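PDB 3CC1: putative alpha-N-acetylgalactosaminidase from Bacillus halodurans C-125, which probably hydrolyses terminal alpha-linked N-acetylgalactosamine residues from oligosaccharides and glycoconjugates, as expected of an alpha-galactosidase-like glycosidase. Local coordinates for residues Met14-Trp19 with Gly319-Asn324; Lys43-Glu48 with Gly336-Asn341; Asp185-Arg190 with Ser216-Pro221; Asp245-Leu250 with Leu375-Lys380; Leu307-His312 with Ser424-Leu429. All coordinates share one frame; numbering follows the deposited sequence.

Interaction 1: residues Met14-Trp19 with Gly319-Asn324; sequences MGWNSW and GELRDN
W16, on the first strand of the TIM barrel, reaches G319 and L321 in the loop that leaves strand 315-317. Ahead of it, M14 and G15 hold strand 14-17 between its two parallel neighbours: M14 makes backbone hydrogen bonds to E48 and Y49, G15 to L315 and F317. The indole of W16 extends from the strand with CG opposite the backbone N (chi1 168°), and NE1 gives a hydrogen bond of 2.8 Å to the carbonyl O of G319. That oxygen sits at the ring edge, practically in plane, although the bond is bent to 132° at the hydrogen. Carbon CD1 of W16 also packs 4.0 Å from CD1 of L321 as the two side chains run past each other in opposite directions. Putting an alanine at W16 would probably leave the G319 carbonyl without this donor and open a gap beside L321. N17 turns away; its ND2 bonds to D53 and its OD1 caps W19 N where the next helix begins. S18 N lies above one face of the W16 indole, toward its rim. R322 grips E320 side-on, NE to OE2 and NH2 to OE1, and R322 N bonds to the anti lone pair of E320 OE2.

Interaction 2: residues Lys43-Glu48 with Gly336-Asn341; sequences KKYGWE and GILSIN
L338 projects from helix 335-343 toward the turn at Y45 and W47, and its two methyl groups make the whole contact. CD1 does most of the touching: it lies 3.5 Å from the carbonyl O of Y45 and 3.7 Å from Y45 CB. The Y45 ring itself leads away from the helix segment, so the tyrosine offers its base and backbone here while its side chain also packs on T333. W47 comes from another direction. Its indole crosses the L338 side chain at about a right angle, with NE1 at 4.1 Å from CD1 and CZ2 at 4.3 Å from CD2. L338 is extended at its second torsion (chi2 178°), which carries CD1 out to the turn and leaves CD2 for the indole. The polar NE1 of W47 is satisfied by the carbonyl of L332, so the methyl beside it meets a nitrogen already engaged. Between the two aromatic residues G46 has a positive phi (114°), where a side chain would collide with the carbonyl O of Y45, which suits glycine; its N closes the turn on K43 O. The contact joins the turn between helix 28-41 and strand 49-52 to helix 335-343, and both W47 and L338 pack further on M14 of strand 14-17 and L315 of strand 315-317, filling the layer between barrel strands and outer helices.

Interaction 3: residues Asp185-Arg190 with Ser216-Pro221; sequences DIAASR and SLSPGP. With SO4 (sulfate ion), chain C; SO4 (sulfate ion), chain E.
I186, A187 and S218 meet around a sulfate ion, which is held by both loops at once and links them without a direct hydrogen bond. On one side three successive backbone N-H groups point at the anion: D185 N reaches O2 at 2.8 Å, while I186 N and A187 N share O3. On the other side S218 OG donates to O4 of the same sulfate at 2.7 Å. Apolar contact flanks this site. I186 CG2 lies 3.7 Å from S218 CB and also packs against L217 CB, and helix 196-208 covers both I186 and L217 with I199. Further along the first loop, R190 presents its guanidinium edge to a second sulfate: NH1 meets O2 at 3.0 Å in a nearly straight bond (168°), and NH2 adds a weak one to O4. Both ions probably come from the crystallisation liquor. NH1 also bonds to S189 O, met from above the carbonyl plane. A leucine in place of R190 would probably leave the second sulfate without this charged partner and S189 O without this N-H. Loops that follow parallel strands 180-184 and 214-216 at their C-terminal ends form the active-site end of a TIM barrel, where glycosidases of this kind bind substrate.

Interaction 4: residues Asp245-Leu250 with Leu375-Lys380; sequences DDWSLL and LHDQQK
W247 stands in the first turn of helix 247-262 and sends its indole out to L375 and D377 of the loop after strand 368-374. From CB, a first torsion of 173° swings CG to the far side from the backbone N and aims the ring at that loop. Past CG and CD1, the ring nitrogen NE1 finds no direct acceptor in the loop, since D377 OD1 is 4.0 Å away. A water bridges the distance: it lies at the indole edge, in plane, and accepts from NE1 at 2.9 Å. The same water donates to L375 O and to D377 OD1, at 2.7 Å each. Next round the ring, CZ2 comes up to L375 O at 3.6 Å, again edge-on and near the ring plane. The far corner, CH2, rests 4.0 Å from CD2 of L375, whose side chain crosses the indole at about a right angle and packs further on Y251 and F254 of the same helix. H422 stacks on the W247 ring and also donates to D377 OD1 from NE2. The barrel helix and the C-terminal beta-sandwich thus meet through a mixed surface: leucine and indole carbons make the apolar half, and one water links an N-H, a carbonyl and a carboxylate oxygen that lie too far apart or lack a proton to bond directly.

Interaction 5: residues Leu307-His312 with Ser424-Leu429; sequences LWAICH and SMMLKL. Unlike the reference sequence in segment 307-312: H312 (reference Arg).
M426, a selenomethionine on strand 424-431, makes apolar contacts with A309 and I310 at the end of helix 298-310. Its chain leaves the strand extended and then bends at its second and third torsions, bringing SE to 4.0 Å from I310 CD1. The terminal CE lies against the same methyl at 4.1 Å and reaches A309 CB at 4.2 Å, so one bent tip touches two neighbouring residues of the helix. Polar interactions lie around this patch. The helix ends in a Schellman motif at H312, whose phi is positive and whose N bonds to A309 O; C311 N to L307 O is an ordinary helical bond. At the other end of the contact S424 OG bonds to N306 and T303 of the helix. A371 and W359 pack next to M426 and I310 respectively. The chemistry is that of a greasy domain interface: barrel helix and beta-sandwich strand meet here through close apolar packing of a bent methionine-type side chain, selenium standing for sulfur, and the hydrogen bonds named lie beside the apolar patch.

How the interactions relate
Interactions 1, 2 and 5 are buried, whereas 3 and 4 are partly buried and the two that hold sulfate or water. Interactions 1 and 2 both involve the barrel wall and touch through M14 with W47 and E48; interaction 2 then joins interaction 5, where N341 O accepts from H312 ND1. Interactions 4 and 5 both link barrel helices to the C-terminal beta-sandwich and meet where L250 packs on W308, one using a bridging water, the other apolar contact alone. Interaction 3 stands apart at the loops of the barrel's other strands, across the chain's centre from interactions 1 and 2, with sulfates, probably from the crystallisation liquor, beside a small apolar contact.

Interaction 1: residues Met14-Trp19 with Gly319-Asn324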
# COMPACT_ATOMS: atom_id res chain seq x y z
N MSE A 14 18.27 13.50 25.33
CA MSE A 14 19.29 12.49 25.18
C MSE A 14 19.55 11.81 26.52
O MSE A 14 19.79 12.48 27.55
CB MSE A 14 20.60 13.14 24.67
CG MSE A 14 20.50 13.74 23.26
SE MSE A 14 22.11 14.64 22.76
CE MSE A 14 23.40 13.21 23.03
N GLY A 15 19.51 10.49 26.50
CA GLY A 15 19.70 9.73 27.71
C GLY A 15 19.69 8.25 27.52
O GLY A 15 19.98 7.76 26.45
N TRP A 16 19.43 7.56 28.63
CA TRP A 16 19.40 6.11 28.72
C TRP A 16 18.06 5.75 29.35
O TRP A 16 17.57 6.42 30.25
CB TRP A 16 20.58 5.61 29.57
CG TRP A 16 20.53 4.15 30.00
CD1 TRP A 16 21.01 3.08 29.31
CD2 TRP A 16 19.98 3.61 31.23
NE1 TRP A 16 20.73 1.91 29.99
CE2 TRP A 16 20.14 2.22 31.18
CE3 TRP A 16 19.32 4.18 32.33
CZ2 TRP A 16 19.74 1.39 32.22
CZ3 TRP A 16 18.93 3.33 33.38
CH2 TRP A 16 19.15 1.97 33.31
N ASN A 17 17.48 4.68 28.85
CA ASN A 17 16.23 4.13 29.37
C ASN A 17 16.41 2.62 29.65
O ASN A 17 17.00 1.91 28.86
CB ASN A 17 15.11 4.45 28.38
CG ASN A 17 13.76 3.86 28.77
OD1 ASN A 17 13.60 2.65 28.85
ND2 ASN A 17 12.79 4.73 29.02
N SER A 18 15.89 2.17 30.79
CA SER A 18 16.11 0.82 31.33
C SER A 18 15.38 -0.30 30.56
O SER A 18 15.67 -1.46 30.81
CB SER A 18 15.67 0.75 32.79
OG SER A 18 14.27 0.92 32.93
N TRP A 19 14.48 0.05 29.64
CA TRP A 19 13.56 -0.94 29.07
C TRP A 19 14.21 -2.02 28.19
O TRP A 19 13.94 -3.20 28.37
CB TRP A 19 12.43 -0.27 28.28
CG TRP A 19 11.46 -1.29 27.80
CD1 TRP A 19 11.40 -1.82 26.54
CD2 TRP A 19 10.41 -1.93 28.54
NE1 TRP A 19 10.40 -2.75 26.46
CE2 TRP A 19 9.77 -2.84 27.66
CE3 TRP A 19 9.94 -1.84 29.85
CZ2 TRP A 19 8.72 -3.66 28.06
CZ3 TRP A 19 8.89 -2.64 30.24
CH2 TRP A 19 8.29 -3.54 29.36
N GLY A 319 20.64 -0.01 25.65
CA GLY A 319 21.61 -1.00 26.11
C GLY A 319 22.15 -0.74 27.50
O GLY A 319 21.98 0.33 28.09
N GLU A 320 22.77 -1.78 28.03
CA GLU A 320 23.54 -1.72 29.25
C GLU A 320 24.87 -1.06 28.89
O GLU A 320 25.78 -1.72 28.40
CB GLU A 320 23.75 -3.12 29.85
CG GLU A 320 24.79 -3.20 31.01
CD GLU A 320 24.60 -2.13 32.10
OE1 GLU A 320 23.63 -2.20 32.89
OE2 GLU A 320 25.47 -1.23 32.18
N LEU A 321 24.95 0.22 29.20
CA LEU A 321 26.09 1.06 28.81
C LEU A 321 27.44 0.50 29.24
O LEU A 321 28.45 0.66 28.51
CB LEU A 321 25.92 2.49 29.36
CG LEU A 321 24.92 3.41 28.65
CD1 LEU A 321 24.65 4.63 29.51
CD2 LEU A 321 25.41 3.80 27.25
N ARG A 322 27.47 -0.14 30.40
CA ARG A 322 28.72 -0.58 31.00
C ARG A 322 29.36 -1.66 30.16
O ARG A 322 30.56 -1.89 30.25
CB ARG A 322 28.56 -1.07 32.44
CG ARG A 322 28.47 0.06 33.45
CD ARG A 322 27.97 -0.43 34.78
NE ARG A 322 26.62 -0.98 34.70
CZ ARG A 322 26.04 -1.67 35.68
NH1 ARG A 322 26.64 -1.81 36.83
NH2 ARG A 322 24.82 -2.15 35.54
N ASP A 323 28.56 -2.29 29.31
CA ASP A 323 29.08 -3.37 28.46
C ASP A 323 29.42 -2.91 27.05
O ASP A 323 29.67 -3.72 26.17
CB ASP A 323 28.07 -4.51 28.38
CG ASP A 323 27.91 -5.22 29.69
OD1 ASP A 323 28.86 -5.17 30.48
OD2 ASP A 323 26.85 -5.84 29.93
N ASN A 324 29.42 -1.60 26.82
CA ASN A 324 29.70 -1.05 25.49
C ASN A 324 31.08 -1.51 24.97
O ASN A 324 32.01 -1.71 25.75
CB ASN A 324 29.74 0.47 25.50
CG ASN A 324 28.37 1.11 25.39
OD1 ASN A 324 27.36 0.42 25.17
ND2 ASN A 324 28.34 2.44 25.50

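Interaction 2: residues Lys43-Glu48 with Gly336-Asn341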
# COMPACT_ATOMS: atom_id res chain seq x y z
N LYS A 43 28.39 12.50 29.22
CA LYS A 43 27.76 13.72 29.69
C LYS A 43 28.25 14.91 28.86
O LYS A 43 27.50 15.80 28.49
CB LYS A 43 28.08 13.92 31.19
CG LYS A 43 27.52 15.18 31.79
CD LYS A 43 27.66 15.17 33.32
CE LYS A 43 29.13 15.25 33.77
NZ LYS A 43 29.23 15.19 35.27
N LYS A 44 29.51 14.89 28.53
CA LYS A 44 30.12 16.05 27.87
C LYS A 44 29.58 16.21 26.43
O LYS A 44 29.69 17.26 25.83
CB LYS A 44 31.64 15.93 27.88
CG LYS A 44 32.23 14.86 26.97
CD LYS A 44 33.76 14.97 26.82
CE LYS A 44 34.13 15.67 25.51
NZ LYS A 44 35.60 15.74 25.19
N TYR A 45 28.95 15.18 25.90
CA TYR A 45 28.42 15.21 24.53
C TYR A 45 26.92 15.53 24.50
O TYR A 45 26.34 15.61 23.44
CB TYR A 45 28.63 13.88 23.82
CG TYR A 45 30.07 13.59 23.59
CD1 TYR A 45 30.75 14.18 22.54
CD2 TYR A 45 30.77 12.77 24.44
CE1 TYR A 45 32.08 13.96 22.34
CE2 TYR A 45 32.08 12.53 24.25
CZ TYR A 45 32.73 13.14 23.21
OH TYR A 45 34.05 12.87 23.05
N GLY A 46 26.30 15.65 25.67
CA GLY A 46 24.90 16.09 25.79
C GLY A 46 23.92 15.06 26.34
O GLY A 46 22.71 15.36 26.49
N TRP A 47 24.43 13.86 26.60
CA TRP A 47 23.65 12.79 27.22
C TRP A 47 23.40 13.12 28.68
O TRP A 47 24.34 13.33 29.44
CB TRP A 47 24.38 11.43 27.12
CG TRP A 47 24.65 11.01 25.72
CD1 TRP A 47 25.76 11.29 24.98
CD2 TRP A 47 23.80 10.23 24.87
NE1 TRP A 47 25.64 10.76 23.72
CE2 TRP A 47 24.45 10.12 23.61
CE3 TRP A 47 22.54 9.63 25.03
CZ2 TRP A 47 23.91 9.41 22.55
CZ3 TRP A 47 21.99 8.95 23.95
CH2 TRP A 47 22.68 8.84 22.73
N GLU A 48 22.13 13.14 29.07
CA GLU A 48 21.80 13.66 30.37
C GLU A 48 20.74 12.95 31.20
O GLU A 48 20.77 13.05 32.42
CB GLU A 48 21.52 15.15 30.25
CG GLU A 48 20.27 15.53 29.68
CD GLU A 48 19.97 16.99 29.98
OE1 GLU A 48 20.46 17.45 31.04
OE2 GLU A 48 19.26 17.69 29.19
N GLY A 336 29.43 15.69 15.37
CA GLY A 336 28.76 16.07 14.13
C GLY A 336 27.35 15.53 14.01
O GLY A 336 26.44 16.26 13.67
N ILE A 337 27.18 14.24 14.29
CA ILE A 337 25.85 13.60 14.27
C ILE A 337 24.92 14.17 15.35
O ILE A 337 23.75 14.42 15.11
CB ILE A 337 25.99 12.04 14.46
CG1 ILE A 337 26.74 11.42 13.26
CG2 ILE A 337 24.66 11.36 14.73
CD1 ILE A 337 26.10 11.65 11.83
N LEU A 338 25.44 14.32 16.55
CA LEU A 338 24.65 14.81 17.66
C LEU A 338 24.23 16.23 17.40
O LEU A 338 23.14 16.66 17.75
CB LEU A 338 25.45 14.74 18.96
CG LEU A 338 25.83 13.33 19.47
CD1 LEU A 338 26.67 13.44 20.77
CD2 LEU A 338 24.57 12.44 19.59
N SER A 339 25.11 16.98 16.76
CA SER A 339 24.77 18.34 16.43
C SER A 339 23.61 18.45 15.40
O SER A 339 22.79 19.39 15.45
CB SER A 339 26.03 19.04 15.96
OG SER A 339 25.64 20.25 15.38
N ILE A 340 23.49 17.48 14.52
CA ILE A 340 22.32 17.43 13.61
C ILE A 340 21.05 17.29 14.45
O ILE A 340 20.10 18.07 14.30
CB ILE A 340 22.44 16.31 12.53
CG1 ILE A 340 23.65 16.58 11.65
CG2 ILE A 340 21.18 16.21 11.69
CD1 ILE A 340 24.15 15.43 10.83
N ASN A 341 21.05 16.30 15.34
CA ASN A 341 19.87 16.01 16.20
C ASN A 341 19.53 17.18 17.13
O ASN A 341 18.35 17.52 17.39
CB ASN A 341 20.14 14.76 17.04
CG ASN A 341 18.97 14.42 17.97
OD1 ASN A 341 18.98 14.78 19.15
ND2 ASN A 341 17.98 13.73 17.44

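Interaction 3: residues Asp185-Arg190 with Ser216-Pro221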
# COMPACT_ATOMS: atom_id res chain seq x y z
N ASP A 185 0.38 4.62 27.55
CA ASP A 185 -1.08 4.37 27.41
C ASP A 185 -1.88 5.66 27.32
O ASP A 185 -3.01 5.74 27.79
CB ASP A 185 -1.66 3.59 28.56
CG ASP A 185 -3.12 3.14 28.30
OD1 ASP A 185 -3.41 2.80 27.14
OD2 ASP A 185 -3.97 3.18 29.24
N ILE A 186 -1.28 6.66 26.71
CA ILE A 186 -1.87 7.98 26.62
C ILE A 186 -2.31 8.27 25.20
O ILE A 186 -3.17 9.12 25.01
CB ILE A 186 -0.88 9.07 27.18
CG1 ILE A 186 -1.68 10.31 27.59
CG2 ILE A 186 0.26 9.37 26.18
CD1 ILE A 186 -2.77 10.05 28.70
N ALA A 187 -1.76 7.57 24.22
CA ALA A 187 -2.36 7.53 22.90
C ALA A 187 -3.59 6.55 22.95
O ALA A 187 -3.79 5.79 23.93
CB ALA A 187 -1.31 7.10 21.80
N ALA A 188 -4.43 6.57 21.93
CA ALA A 188 -5.52 5.59 21.80
C ALA A 188 -4.92 4.21 21.49
O ALA A 188 -4.22 4.04 20.50
CB ALA A 188 -6.50 6.02 20.71
N SER A 189 -5.17 3.23 22.35
CA SER A 189 -4.60 1.87 22.16
C SER A 189 -5.18 1.18 20.92
O SER A 189 -4.56 0.26 20.34
CB SER A 189 -4.87 0.99 23.40
OG SER A 189 -6.27 0.73 23.59
N ARG A 190 -6.38 1.63 20.55
CA ARG A 190 -7.18 1.02 19.46
C ARG A 190 -7.65 2.13 18.53
O ARG A 190 -8.72 2.04 17.92
CB ARG A 190 -8.39 0.25 20.01
CG ARG A 190 -8.05 -0.96 20.87
CD ARG A 190 -7.12 -1.86 20.12
NE ARG A 190 -6.76 -3.09 20.84
CZ ARG A 190 -5.54 -3.36 21.30
NH1 ARG A 190 -4.55 -2.49 21.14
NH2 ARG A 190 -5.30 -4.51 21.90
N SER A 216 6.59 14.10 28.59
CA SER A 216 6.60 13.47 27.30
C SER A 216 5.37 12.59 27.19
O SER A 216 5.07 11.81 28.11
CB SER A 216 7.87 12.65 27.21
OG SER A 216 7.90 11.94 26.00
N LEU A 217 4.64 12.74 26.10
CA LEU A 217 3.41 11.97 25.91
C LEU A 217 3.64 10.89 24.84
O LEU A 217 4.57 10.06 24.97
CB LEU A 217 2.25 12.89 25.58
CG LEU A 217 1.92 13.84 26.75
CD1 LEU A 217 0.86 14.82 26.35
CD2 LEU A 217 1.52 13.12 28.04
N SER A 218 2.80 10.84 23.82
CA SER A 218 2.96 9.79 22.78
C SER A 218 2.71 10.32 21.39
O SER A 218 1.68 10.05 20.80
CB SER A 218 2.08 8.56 23.10
OG SER A 218 2.30 7.52 22.15
N PRO A 219 3.64 11.13 20.86
CA PRO A 219 3.38 11.86 19.62
C PRO A 219 3.55 10.99 18.39
O PRO A 219 3.18 11.39 17.28
CB PRO A 219 4.43 12.98 19.64
CG PRO A 219 5.58 12.39 20.40
CD PRO A 219 4.95 11.47 21.44
N GLY A 220 4.08 9.79 18.59
CA GLY A 220 4.48 8.95 17.45
C GLY A 220 5.77 9.45 16.81
O GLY A 220 6.38 10.43 17.28
N PRO A 221 6.22 8.80 15.73
CA PRO A 221 5.62 7.70 14.98
C PRO A 221 5.83 6.28 15.55
O PRO A 221 5.24 5.32 15.03
CB PRO A 221 6.29 7.82 13.62
CG PRO A 221 7.64 8.33 13.92
CD PRO A 221 7.47 9.27 15.11
S SO4 C . 1.17 4.87 24.10
O1 SO4 C . -0.13 4.38 23.64
O2 SO4 C . 1.73 4.04 25.20
O3 SO4 C . 0.91 6.20 24.67
O4 SO4 C . 2.13 4.96 23.01
S SO4 E . -1.35 -4.70 21.64
O1 SO4 E . -0.09 -4.69 20.87
O2 SO4 E . -1.78 -3.30 21.81
O3 SO4 E . -1.21 -5.34 22.97
O4 SO4 E . -2.36 -5.44 20.89

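Interaction 4: residues Asp245-Leu250 with Leu375-Lys380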
# COMPACT_ATOMS: atom_id res chain seq x y z
N ASP A 245 15.54 -4.08 17.71
CA ASP A 245 16.62 -4.49 16.77
C ASP A 245 16.15 -5.55 15.75
O ASP A 245 16.59 -6.72 15.76
CB ASP A 245 17.89 -4.96 17.52
CG ASP A 245 17.62 -6.06 18.53
OD1 ASP A 245 16.56 -6.06 19.21
OD2 ASP A 245 18.49 -6.93 18.66
N ASP A 246 15.21 -5.14 14.92
CA ASP A 246 14.80 -5.95 13.78
C ASP A 246 14.63 -5.07 12.57
O ASP A 246 14.03 -4.00 12.65
CB ASP A 246 13.50 -6.71 14.04
CG ASP A 246 13.18 -7.72 12.92
OD1 ASP A 246 12.51 -7.32 11.93
OD2 ASP A 246 13.58 -8.91 13.06
N TRP A 247 15.22 -5.50 11.47
CA TRP A 247 15.20 -4.67 10.26
C TRP A 247 13.78 -4.33 9.82
O TRP A 247 13.53 -3.25 9.30
CB TRP A 247 15.94 -5.33 9.10
CG TRP A 247 15.79 -4.57 7.83
CD1 TRP A 247 15.12 -4.96 6.73
CD2 TRP A 247 16.31 -3.26 7.54
NE1 TRP A 247 15.20 -3.99 5.76
CE2 TRP A 247 15.90 -2.92 6.24
CE3 TRP A 247 17.06 -2.34 8.26
CZ2 TRP A 247 16.25 -1.71 5.63
CZ3 TRP A 247 17.40 -1.13 7.64
CH2 TRP A 247 16.99 -0.84 6.35
N SER A 248 12.84 -5.24 10.00
CA SER A 248 11.50 -4.98 9.52
C SER A 248 10.90 -3.74 10.21
O SER A 248 10.20 -2.94 9.58
CB SER A 248 10.57 -6.18 9.70
OG SER A 248 10.32 -6.36 11.09
N LEU A 249 11.23 -3.54 11.47
CA LEU A 249 10.76 -2.34 12.19
C LEU A 249 11.50 -1.07 11.74
O LEU A 249 10.92 0.02 11.65
CB LEU A 249 10.90 -2.55 13.69
CG LEU A 249 10.12 -3.77 14.25
CD1 LEU A 249 10.56 -4.00 15.68
CD2 LEU A 249 8.64 -3.47 14.15
N LEU A 250 12.81 -1.20 11.52
CA LEU A 250 13.58 -0.02 11.06
C LEU A 250 13.11 0.40 9.66
O LEU A 250 12.82 1.58 9.40
CB LEU A 250 15.09 -0.32 11.09
CG LEU A 250 16.06 0.78 10.72
CD1 LEU A 250 15.74 2.16 11.36
CD2 LEU A 250 17.53 0.32 11.04
N LEU A 375 17.28 1.43 1.45
CA LEU A 375 16.39 0.56 2.26
C LEU A 375 16.17 -0.81 1.61
O LEU A 375 15.46 -1.65 2.13
CB LEU A 375 15.04 1.23 2.49
CG LEU A 375 15.06 2.58 3.19
CD1 LEU A 375 13.60 2.95 3.46
CD2 LEU A 375 15.92 2.50 4.46
N HIS A 376 16.78 -1.00 0.46
CA HIS A 376 16.57 -2.20 -0.34
C HIS A 376 17.48 -3.32 0.11
O HIS A 376 18.45 -3.09 0.83
CB HIS A 376 16.85 -1.90 -1.82
CG HIS A 376 16.00 -2.71 -2.73
ND1 HIS A 376 14.62 -2.78 -2.59
CD2 HIS A 376 16.31 -3.51 -3.79
CE1 HIS A 376 14.13 -3.59 -3.52
NE2 HIS A 376 15.13 -4.03 -4.26
N ASP A 377 17.19 -4.53 -0.35
CA ASP A 377 17.97 -5.69 0.10
C ASP A 377 19.06 -6.07 -0.88
O ASP A 377 19.68 -7.12 -0.77
CB ASP A 377 17.08 -6.90 0.36
CG ASP A 377 16.15 -6.73 1.55
OD1 ASP A 377 16.40 -5.95 2.53
OD2 ASP A 377 15.12 -7.42 1.49
N GLN A 378 19.28 -5.21 -1.86
CA GLN A 378 20.45 -5.31 -2.73
C GLN A 378 21.07 -3.91 -2.87
O GLN A 378 20.43 -2.92 -2.55
CB GLN A 378 20.11 -5.93 -4.11
CG GLN A 378 20.03 -7.51 -4.12
N GLN A 379 22.32 -3.85 -3.32
CA GLN A 379 23.01 -2.57 -3.47
C GLN A 379 22.29 -1.67 -4.47
O GLN A 379 21.68 -2.14 -5.40
CB GLN A 379 24.51 -2.74 -3.79
CG GLN A 379 24.90 -2.77 -5.24
CD GLN A 379 26.31 -2.13 -5.49
OE1 GLN A 379 26.44 -1.08 -6.17
NE2 GLN A 379 27.34 -2.75 -4.92
N LYS A 380 22.31 -0.38 -4.21
CA LYS A 380 21.67 0.59 -5.06
C LYS A 380 22.56 1.82 -5.13
O LYS A 380 23.34 2.09 -4.21
CB LYS A 380 20.30 0.98 -4.49
CG LYS A 380 19.20 -0.08 -4.58
CD LYS A 380 18.25 0.18 -5.75
CE LYS A 380 17.50 -1.09 -6.23
O HOH W 1 14.57 -4.07 2.92

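Interaction 5: residues Leu307-His312 with Ser424-Leu429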
# COMPACT_ATOMS: atom_id res chain seq x y z
N LEU A 307 18.59 8.55 10.58
CA LEU A 307 17.20 8.96 10.49
C LEU A 307 16.74 9.66 11.78
O LEU A 307 16.06 10.71 11.75
CB LEU A 307 16.28 7.74 10.17
CG LEU A 307 14.78 8.04 10.24
CD1 LEU A 307 14.44 9.11 9.19
CD2 LEU A 307 13.88 6.76 10.07
N TRP A 308 17.10 9.07 12.92
CA TRP A 308 16.79 9.61 14.24
C TRP A 308 17.42 10.99 14.40
O TRP A 308 16.80 11.89 14.90
CB TRP A 308 17.32 8.72 15.37
CG TRP A 308 16.43 7.60 15.92
CD1 TRP A 308 16.16 7.37 17.23
CD2 TRP A 308 15.76 6.54 15.19
NE1 TRP A 308 15.37 6.26 17.37
CE2 TRP A 308 15.11 5.73 16.14
CE3 TRP A 308 15.62 6.22 13.84
CZ2 TRP A 308 14.37 4.61 15.78
CZ3 TRP A 308 14.87 5.09 13.48
CH2 TRP A 308 14.26 4.31 14.45
N ALA A 309 18.65 11.13 13.95
CA ALA A 309 19.34 12.44 14.00
C ALA A 309 18.64 13.50 13.15
O ALA A 309 18.30 14.56 13.64
CB ALA A 309 20.81 12.31 13.53
N ILE A 310 18.38 13.17 11.89
CA ILE A 310 17.90 14.14 10.91
C ILE A 310 16.46 14.54 11.17
O ILE A 310 16.04 15.63 10.78
CB ILE A 310 18.06 13.61 9.46
CG1 ILE A 310 18.12 14.77 8.45
CG2 ILE A 310 16.92 12.63 9.11
CD1 ILE A 310 19.49 15.22 8.13
N CYS A 311 15.69 13.73 11.90
CA CYS A 311 14.31 14.13 12.20
C CYS A 311 14.08 14.68 13.64
O CYS A 311 12.95 15.02 14.01
CB CYS A 311 13.32 13.04 11.81
SG CYS A 311 13.16 11.76 12.98
N HIS A 312 15.15 14.82 14.42
CA HIS A 312 15.08 15.35 15.80
C HIS A 312 14.36 14.40 16.77
O HIS A 312 13.66 14.83 17.66
CB HIS A 312 14.38 16.71 15.84
CG HIS A 312 15.16 17.84 15.24
ND1 HIS A 312 16.46 18.11 15.59
CD2 HIS A 312 14.80 18.81 14.37
CE1 HIS A 312 16.88 19.18 14.95
NE2 HIS A 312 15.89 19.64 14.21
N SER A 424 23.48 3.57 4.63
CA SER A 424 23.16 4.95 4.42
C SER A 424 24.44 5.80 4.48
O SER A 424 25.52 5.33 4.83
CB SER A 424 22.17 5.46 5.45
OG SER A 424 22.68 5.32 6.77
N MSE A 425 24.29 7.05 4.09
CA MSE A 425 25.37 8.00 4.22
C MSE A 425 24.85 9.33 4.69
O MSE A 425 23.89 9.88 4.11
CB MSE A 425 26.02 8.18 2.86
CG MSE A 425 26.78 9.48 2.86
SE MSE A 425 28.60 9.13 3.47
CE MSE A 425 28.85 8.90 1.57
N MSE A 426 25.50 9.88 5.71
CA MSE A 426 25.20 11.23 6.16
C MSE A 426 26.25 12.22 5.63
O MSE A 426 27.45 12.08 5.91
CB MSE A 426 25.11 11.27 7.69
CG MSE A 426 24.81 12.64 8.24
SE MSE A 426 22.99 13.20 7.92
CE MSE A 426 22.11 12.44 9.50
N LEU A 427 25.79 13.17 4.83
CA LEU A 427 26.67 14.16 4.21
C LEU A 427 26.52 15.52 4.88
O LEU A 427 25.42 15.92 5.28
CB LEU A 427 26.37 14.31 2.72
CG LEU A 427 26.35 13.07 1.82
CD1 LEU A 427 25.63 13.35 0.53
CD2 LEU A 427 27.78 12.62 1.52
N LYS A 428 27.66 16.18 5.02
CA LYS A 428 27.69 17.63 5.28
C LYS A 428 28.05 18.34 4.00
O LYS A 428 29.02 17.99 3.34
CB LYS A 428 28.70 17.99 6.36
CG LYS A 428 28.76 19.50 6.66
CD LYS A 428 29.51 19.82 7.93
CE LYS A 428 31.01 19.89 7.75
NZ LYS A 428 31.67 20.16 9.08
N LEU A 429 27.26 19.36 3.68
CA LEU A 429 27.50 20.18 2.52
C LEU A 429 27.97 21.52 3.02
O LEU A 429 27.20 22.24 3.65
CB LEU A 429 26.20 20.39 1.72
CG LEU A 429 25.59 19.26 0.91
CD1 LEU A 429 25.44 18.04 1.74
CD2 LEU A 429 24.25 19.67 0.35